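PDB 5UGZ: putative thioesterase from Escherichia coli, which hydrolyses thioesters as a type-II thioesterase, releasing intermediates from the NRPS/PKS assembly line that makes colibactin. Local coordinates for residues Ser25-Pro30 with Thr51-Glu56; Leu107-Leu112 with Arg192-Pro197; Pro130-His135 with Leu214-Lys219. One frame throughout, in Å; residues are numbered along the deposited sequence.

In the fold
All three contacts belong to one alpha/beta-hydrolase domain built on a parallel sheet. Contact 1 joins the outermost strand 50-54 to strand 24-29. Contact 2 sets helix 99-113 against the loop before strand 198-203. Its centre is about 17 Å from that of contact 1, and Leu55 CD1 packs on Leu107 CD2 at 4.1 Å. Contact 3 ties together two loops. Its centre is about 15 Å from that of contact 2, and Thr193 CG2 packs on Lys219 O at 3.9 Å. Contacts 1 and 3 do not touch; their nearest atoms are about 11 Å apart. The Leu29 side chain touches the Gly96-Ser98-Gly100 pattern, which is consistent with the nucleophile elbow of this family.

Contact 1 of 3, residues Ser25-Pro30 with Thr51-Glu56; sequences SLYCLP and TLRPLE
Leu26 and Thr51 start a run of backbone hydrogen bonds between two parallel strands. Leu26 N donates to Thr51 O at 3.0 Å, and Leu26 O receives Arg53 N at 2.9 Å. The next bond, Cys28 N to Arg53 O, is weak at 3.3 Å. A CA-H...O contact from Tyr27 CA reaches the same Arg53 O. Leu55 N donates to Cys28 O at 2.9 Å. Water 2 donates to Cys28 O and Leu55 O, so Cys28 O takes two donors; both water distances are modelled at a very short 2.5 Å, and their exact lengths are doubtful. Ser25, Tyr27 and Leu29 use their backbone groups on strand 91-97 instead, which places strand 24-29 inside the alpha/beta-hydrolase sheet and strand 50-54 at its edge.

Water 1 bridges Ser25 OG and Arg53 NH2, accepting from NH2 at 3.2 Å in the guanidinium plane. Thr51 OG1 is hydrogen-bonded to Asn23 ND2.

The rest is apolar. Tyr27 and Arg53 both hold CG anti to the carbonyl carbon (chi1 -62° and -66°), which sends them the same way, side by side, with ring and guanidinium planes 23° apart. Arg53 CB is 3.5 Å from Tyr27 CD2. Leu55 CD2 meets the edge of that ring at 3.8 Å. Cys28 SG touches Leu52 CD1 on the other side of the sheet.

Backbone bonds therefore set the parallel register, while the polar ends of Ser25, Arg53 and Thr51 turn to water 1 and Asn23 rather than bonding directly across the strands.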
# COMPACT_ATOMS: atom_id res chain seq x y z
N SER A 25 5.65 10.13 -12.18
CA SER A 25 4.57 9.16 -12.08
C SER A 25 4.51 8.60 -10.67
O SER A 25 5.54 8.20 -10.11
CB SER A 25 4.75 8.06 -13.11
OG SER A 25 4.80 8.63 -14.39
N LEU A 26 3.32 8.59 -10.10
CA LEU A 26 3.04 8.07 -8.77
C LEU A 26 2.27 6.77 -8.91
O LEU A 26 1.09 6.78 -9.27
CB LEU A 26 2.25 9.09 -7.96
CG LEU A 26 1.72 8.63 -6.61
CD1 LEU A 26 2.85 8.53 -5.60
CD2 LEU A 26 0.62 9.60 -6.15
N TYR A 27 2.94 5.65 -8.64
CA TYR A 27 2.34 4.32 -8.64
C TYR A 27 1.71 4.07 -7.28
O TYR A 27 2.38 4.20 -6.25
CB TYR A 27 3.39 3.25 -8.97
CG TYR A 27 3.99 3.47 -10.36
CD1 TYR A 27 5.11 4.27 -10.56
CD2 TYR A 27 3.38 2.92 -11.48
CE1 TYR A 27 5.62 4.49 -11.84
CE2 TYR A 27 3.87 3.13 -12.74
CZ TYR A 27 4.98 3.92 -12.92
OH TYR A 27 5.45 4.11 -14.20
N CYS A 28 0.42 3.71 -7.27
CA CYS A 28 -0.30 3.48 -6.03
C CYS A 28 -0.78 2.04 -5.95
O CYS A 28 -1.34 1.52 -6.91
CB CYS A 28 -1.48 4.45 -5.90
SG CYS A 28 -0.95 6.17 -5.84
N LEU A 29 -0.58 1.42 -4.78
CA LEU A 29 -1.02 0.06 -4.53
C LEU A 29 -2.11 0.04 -3.47
O LEU A 29 -1.99 0.72 -2.45
CB LEU A 29 0.17 -0.83 -4.08
CG LEU A 29 1.17 -1.16 -5.20
CD1 LEU A 29 1.90 0.09 -5.64
CD2 LEU A 29 2.17 -2.21 -4.76
N PRO A 30 -3.18 -0.72 -3.67
CA PRO A 30 -4.31 -0.69 -2.73
C PRO A 30 -4.10 -1.57 -1.51
O PRO A 30 -3.19 -2.40 -1.43
CB PRO A 30 -5.48 -1.19 -3.59
CG PRO A 30 -4.85 -2.09 -4.58
CD PRO A 30 -3.45 -1.59 -4.83
N THR A 51 1.51 12.31 -12.67
CA THR A 51 0.67 11.39 -13.43
C THR A 51 0.31 10.21 -12.54
O THR A 51 1.20 9.47 -12.09
CB THR A 51 1.38 10.92 -14.69
OG1 THR A 51 1.69 12.05 -15.51
CG2 THR A 51 0.50 9.95 -15.46
N LEU A 52 -0.99 10.04 -12.29
CA LEU A 52 -1.46 8.96 -11.45
C LEU A 52 -1.38 7.62 -12.18
O LEU A 52 -1.88 7.49 -13.30
CB LEU A 52 -2.89 9.24 -11.02
CG LEU A 52 -3.56 8.15 -10.19
CD1 LEU A 52 -2.66 7.86 -9.03
CD2 LEU A 52 -4.92 8.63 -9.73
N ARG A 53 -0.77 6.62 -11.54
CA ARG A 53 -0.56 5.30 -12.12
C ARG A 53 -0.98 4.22 -11.13
O ARG A 53 -0.15 3.51 -10.56
CB ARG A 53 0.90 5.11 -12.52
CG ARG A 53 1.34 5.99 -13.62
CD ARG A 53 0.60 5.62 -14.87
NE ARG A 53 1.19 6.24 -16.03
CZ ARG A 53 0.60 6.31 -17.21
NH1 ARG A 53 -0.62 5.81 -17.38
NH2 ARG A 53 1.22 6.89 -18.23
N PRO A 54 -2.29 4.05 -10.92
CA PRO A 54 -2.76 2.99 -10.02
C PRO A 54 -2.37 1.63 -10.57
O PRO A 54 -2.50 1.36 -11.76
CB PRO A 54 -4.28 3.18 -10.01
CG PRO A 54 -4.51 4.60 -10.50
CD PRO A 54 -3.39 4.87 -11.46
N LEU A 55 -1.86 0.77 -9.70
CA LEU A 55 -1.43 -0.56 -10.09
C LEU A 55 -2.47 -1.55 -9.61
O LEU A 55 -2.76 -1.61 -8.41
CB LEU A 55 -0.05 -0.91 -9.53
CG LEU A 55 1.13 -0.13 -10.13
CD1 LEU A 55 2.46 -0.66 -9.64
CD2 LEU A 55 1.11 -0.07 -11.65
N GLU A 56 -3.05 -2.31 -10.55
CA GLU A 56 -4.13 -3.24 -10.24
C GLU A 56 -3.56 -4.61 -9.91
O GLU A 56 -3.06 -5.29 -10.81
CB GLU A 56 -5.10 -3.34 -11.40
CG GLU A 56 -6.38 -4.10 -11.06
CD GLU A 56 -7.39 -3.25 -10.31
OE1 GLU A 56 -8.17 -2.51 -10.96
OE2 GLU A 56 -7.43 -3.33 -9.07
O HOH W 1 3.90 8.59 -17.56
O HOH W 2 -3.53 0.50 -7.35

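Contact 2 of 3, residues Leu107-Leu112 with Arg192-Pro197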
# COMPACT_ATOMS: atom_id res chain seq x y z
N LEU A 107 8.31 -4.28 -3.85
CA LEU A 107 8.34 -3.91 -5.26
C LEU A 107 9.48 -2.94 -5.59
O LEU A 107 10.08 -3.04 -6.66
CB LEU A 107 7.00 -3.28 -5.64
CG LEU A 107 6.92 -2.74 -7.06
CD1 LEU A 107 7.22 -3.85 -8.07
CD2 LEU A 107 5.56 -2.11 -7.31
N VAL A 108 9.75 -1.96 -4.72
CA VAL A 108 10.83 -1.02 -5.01
C VAL A 108 12.16 -1.76 -5.07
O VAL A 108 12.96 -1.55 -5.99
CB VAL A 108 10.87 0.16 -4.00
CG1 VAL A 108 11.15 -0.29 -2.58
CG2 VAL A 108 11.93 1.18 -4.43
N HIS A 109 12.42 -2.63 -4.11
CA HIS A 109 13.67 -3.39 -4.16
C HIS A 109 13.72 -4.30 -5.37
O HIS A 109 14.79 -4.51 -5.94
CB HIS A 109 13.85 -4.17 -2.86
CG HIS A 109 14.25 -3.31 -1.70
ND1 HIS A 109 15.54 -2.89 -1.49
CD2 HIS A 109 13.52 -2.79 -0.68
CE1 HIS A 109 15.60 -2.15 -0.39
NE2 HIS A 109 14.38 -2.08 0.12
N TYR A 110 12.56 -4.83 -5.81
CA TYR A 110 12.51 -5.67 -7.01
C TYR A 110 12.76 -4.84 -8.26
O TYR A 110 13.40 -5.31 -9.21
CB TYR A 110 11.14 -6.37 -7.06
CG TYR A 110 10.86 -7.36 -8.18
CD1 TYR A 110 11.09 -8.73 -8.01
CD2 TYR A 110 10.30 -6.93 -9.38
CE1 TYR A 110 10.80 -9.64 -9.02
CE2 TYR A 110 10.02 -7.84 -10.39
CZ TYR A 110 10.28 -9.19 -10.20
OH TYR A 110 9.99 -10.08 -11.21
N ILE A 111 12.26 -3.61 -8.29
CA ILE A 111 12.58 -2.68 -9.37
C ILE A 111 14.08 -2.41 -9.39
O ILE A 111 14.74 -2.51 -10.43
CB ILE A 111 11.77 -1.38 -9.20
CG1 ILE A 111 10.29 -1.61 -9.52
CG2 ILE A 111 12.36 -0.21 -10.01
CD1 ILE A 111 9.34 -0.55 -8.98
N LEU A 112 14.65 -2.10 -8.22
CA LEU A 112 16.09 -1.85 -8.12
C LEU A 112 16.91 -3.08 -8.54
O LEU A 112 17.91 -2.94 -9.25
CB LEU A 112 16.44 -1.41 -6.70
CG LEU A 112 16.13 0.06 -6.34
CD1 LEU A 112 16.27 0.27 -4.86
CD2 LEU A 112 17.06 0.99 -7.08
N ARG A 192 20.57 -3.60 -0.07
CA ARG A 192 20.78 -2.19 -0.31
C ARG A 192 19.87 -1.41 0.61
O ARG A 192 18.78 -1.88 0.95
CB ARG A 192 20.45 -1.82 -1.75
CG ARG A 192 18.97 -1.93 -1.96
CD ARG A 192 18.58 -1.49 -3.31
NE ARG A 192 19.06 -2.40 -4.33
CZ ARG A 192 18.50 -3.57 -4.60
NH1 ARG A 192 17.46 -4.01 -3.89
NH2 ARG A 192 18.98 -4.31 -5.57
N THR A 193 20.33 -0.23 1.01
CA THR A 193 19.52 0.73 1.75
C THR A 193 18.95 1.73 0.75
O THR A 193 19.70 2.30 -0.06
CB THR A 193 20.33 1.48 2.81
OG1 THR A 193 20.87 0.55 3.75
CG2 THR A 193 19.44 2.43 3.57
N LEU A 194 17.64 1.94 0.81
CA LEU A 194 17.02 2.99 0.01
C LEU A 194 17.70 4.32 0.31
O LEU A 194 18.21 4.55 1.42
CB LEU A 194 15.52 3.05 0.29
CG LEU A 194 14.79 1.74 -0.05
CD1 LEU A 194 13.33 1.76 0.36
CD2 LEU A 194 14.90 1.44 -1.51
N THR A 195 17.74 5.19 -0.69
CA THR A 195 18.33 6.52 -0.56
C THR A 195 17.32 7.62 -0.91
O THR A 195 17.69 8.66 -1.46
CB THR A 195 19.56 6.66 -1.44
OG1 THR A 195 19.16 6.63 -2.81
CG2 THR A 195 20.52 5.56 -1.20
N CYS A 196 16.05 7.40 -0.62
CA CYS A 196 15.03 8.41 -0.82
C CYS A 196 14.28 8.61 0.48
O CYS A 196 14.37 7.78 1.40
CB CYS A 196 14.06 8.00 -1.94
SG CYS A 196 13.16 6.49 -1.59
N PRO A 197 13.54 9.72 0.62
CA PRO A 197 12.76 9.93 1.84
C PRO A 197 11.59 8.96 1.92
O PRO A 197 10.99 8.58 0.91
CB PRO A 197 12.28 11.38 1.71
CG PRO A 197 13.04 11.96 0.56
CD PRO A 197 13.43 10.84 -0.32
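Arg192 NH1 donates a hydrogen bond to His109 ND1, 3.3 Å long with 155° at the hydrogen. The contact sets helix 99-113 of the alpha/beta-hydrolase fold against the loop that leads into strand 198-203. The bond is long but well aimed. NH1 lies in the plane of the imidazole ring, and ND1 lies in the plane of the guanidinium group. Since ND1 accepts, a neutral ring would probably carry its proton on NE2. The other terminal nitrogen, Arg192 NH2, forms a salt bridge with Asp113, one residue beyond the helical segment. Arg192 is therefore tied to two side chains of this stretch of helix.

The arginine chain is bent at its third torsion (chi3 68°). This turn brings the guanidinium group past the histidine, with Leu112 CB over the centre of one face, 3.6 Å above its plane. Nearer the arginine backbone, Arg192 CD comes within 3.3 Å of Leu112 CD1, a tight approach for two carbons. Arg192 CG lies at the histidine edge, in the ring plane.

Leu194 fills the apolar side of the contact. Its CD2 makes a CH-pi contact over the His109 face, 4.2 Å from the centroid and 27° off the normal. Phe105 meets the same ring edge-to-face. Leu194 CD2 also touches Leu112 CD1 at 3.8 Å. Val108 and Leu194 reach toward each other tip to tip, with Val108 CG2 4.2 Å from Leu194 CD2.

Contact 3 of 3, residues Pro130-His135 with Leu214-Lys219; sequences PDRASH and LLAWEK
Ala216 meets Arg132 through its methyl group, which lies over one face of the guanidinium. Ala216 CB is modelled only 3.0 Å from Arg132 NE. That is too close for a relaxed contact, so the exact placement of this exposed arginine is doubtful. The carbonyl of Ala216 has a clearer role: Ala216 O accepts Lys219 NZ at 3.1 Å, in the carbonyl plane and on a lone pair.

Trp217 comes next and takes Pro130 on its indole. Pro130 CD makes a CH-pi contact with the six-membered ring, 3.4 Å from its centroid and only 12° off the normal. The indole is held further by a bond from NE1 to Cys127 O and by a stack with Phe124. These three contacts together would restrict rotation of the indole. In this alpha/beta-hydrolase fold, residues 130-135 follow strand 121-125 and lead toward helix 144-154. Residues 214-219 form a 3-10 segment in the loop between strands 198-203 and 225-230.

Lys219 closes the segment with a salt bridge. Its last torsion is turned (chi4 -65°), which swings NZ to within 2.7 Å of Asp131 OD2. NZ arrives from above the carboxylate plane, 35° out of it. Arg132 NE, as modelled, makes a weak salt-bridge bond of 3.4 Å to the same oxygen, so Asp131, Arg132 and Lys219 form a salt-bridge network. Asp131 OD1 is buried with no polar partner in the model. An asparagine here removes the negative charge, so the like charges of Arg132 NE and Lys219 NZ, 4.7 Å apart, would probably be left without the anion between them and be freer to move.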
# COMPACT_ATOMS: atom_id res chain seq x y z
N PRO A 130 8.30 -3.36 7.75
CA PRO A 130 8.34 -4.67 7.10
C PRO A 130 8.99 -5.75 7.94
O PRO A 130 8.61 -6.93 7.81
CB PRO A 130 9.12 -4.40 5.80
CG PRO A 130 9.84 -3.12 6.04
CD PRO A 130 9.03 -2.33 6.99
N ASP A 131 9.94 -5.40 8.81
CA ASP A 131 10.53 -6.40 9.70
C ASP A 131 9.65 -6.73 10.90
O ASP A 131 9.90 -7.74 11.58
CB ASP A 131 11.95 -5.98 10.16
CG ASP A 131 12.02 -4.57 10.76
OD1 ASP A 131 11.27 -3.68 10.34
OD2 ASP A 131 12.87 -4.34 11.64
N ARG A 132 8.60 -5.96 11.15
CA ARG A 132 7.63 -6.25 12.19
C ARG A 132 6.24 -6.50 11.64
O ARG A 132 5.32 -6.80 12.41
CB ARG A 132 7.61 -5.12 13.21
CG ARG A 132 8.93 -4.97 13.91
CD ARG A 132 9.63 -3.66 13.63
NE ARG A 132 10.92 -3.62 14.33
CZ ARG A 132 11.04 -3.42 15.63
NH1 ARG A 132 12.24 -3.41 16.21
NH2 ARG A 132 9.95 -3.22 16.38
N ALA A 133 6.06 -6.38 10.32
CA ALA A 133 4.77 -6.65 9.68
C ALA A 133 4.40 -8.11 9.84
O ALA A 133 4.33 -8.86 8.86
CB ALA A 133 4.81 -6.27 8.20
N SER A 134 4.17 -8.53 11.09
CA SER A 134 3.66 -9.85 11.41
C SER A 134 2.19 -9.73 11.79
O SER A 134 1.74 -8.70 12.30
CB SER A 134 4.44 -10.49 12.56
OG SER A 134 5.82 -10.60 12.25
N HIS A 135 1.43 -10.80 11.53
CA HIS A 135 0.09 -10.92 12.06
C HIS A 135 0.14 -11.60 13.43
O HIS A 135 0.68 -12.70 13.56
CB HIS A 135 -0.82 -11.70 11.11
CG HIS A 135 -1.75 -10.85 10.32
ND1 HIS A 135 -1.57 -10.57 8.98
CD2 HIS A 135 -2.87 -10.19 10.68
CE1 HIS A 135 -2.54 -9.79 8.55
NE2 HIS A 135 -3.35 -9.54 9.57
N LEU A 214 6.59 2.23 14.43
CA LEU A 214 6.98 2.82 13.16
C LEU A 214 8.39 3.36 13.17
O LEU A 214 8.91 3.71 12.10
CB LEU A 214 5.98 3.91 12.78
CG LEU A 214 4.58 3.36 12.52
CD1 LEU A 214 3.59 4.47 12.51
CD2 LEU A 214 4.53 2.58 11.21
N LEU A 215 9.03 3.44 14.33
CA LEU A 215 10.43 3.83 14.39
C LEU A 215 11.33 2.80 13.71
O LEU A 215 12.45 3.15 13.29
CB LEU A 215 10.83 4.04 15.85
CG LEU A 215 9.89 4.99 16.60
CD1 LEU A 215 10.12 4.94 18.11
CD2 LEU A 215 10.03 6.41 16.07
N ALA A 216 10.88 1.56 13.58
CA ALA A 216 11.61 0.52 12.86
C ALA A 216 11.66 0.76 11.37
O ALA A 216 12.27 -0.04 10.66
CB ALA A 216 10.99 -0.84 13.13
N TRP A 217 11.02 1.81 10.88
CA TRP A 217 11.02 2.13 9.46
C TRP A 217 12.28 2.87 9.02
O TRP A 217 12.60 2.86 7.83
CB TRP A 217 9.80 2.98 9.11
CG TRP A 217 8.59 2.23 8.59
CD1 TRP A 217 7.38 2.10 9.21
CD2 TRP A 217 8.47 1.58 7.33
NE1 TRP A 217 6.52 1.39 8.41
CE2 TRP A 217 7.16 1.06 7.24
CE3 TRP A 217 9.35 1.38 6.25
CZ2 TRP A 217 6.70 0.34 6.12
CZ3 TRP A 217 8.89 0.66 5.13
CH2 TRP A 217 7.58 0.15 5.09
N GLU A 218 13.00 3.50 9.95
CA GLU A 218 14.02 4.48 9.59
C GLU A 218 15.30 3.85 9.06
O GLU A 218 16.01 4.47 8.26
CB GLU A 218 14.31 5.36 10.81
CG GLU A 218 13.13 6.26 11.16
CD GLU A 218 13.24 6.93 12.52
OE1 GLU A 218 14.34 6.90 13.13
OE2 GLU A 218 12.22 7.49 12.98
N LYS A 219 15.62 2.61 9.45
CA LYS A 219 16.85 1.99 8.95
C LYS A 219 16.77 1.61 7.47
O LYS A 219 17.80 1.24 6.89
CB LYS A 219 17.18 0.75 9.76
CG LYS A 219 16.04 -0.23 9.87
CD LYS A 219 16.50 -1.56 10.39
CE LYS A 219 15.34 -2.52 10.54
NZ LYS A 219 14.38 -2.06 11.58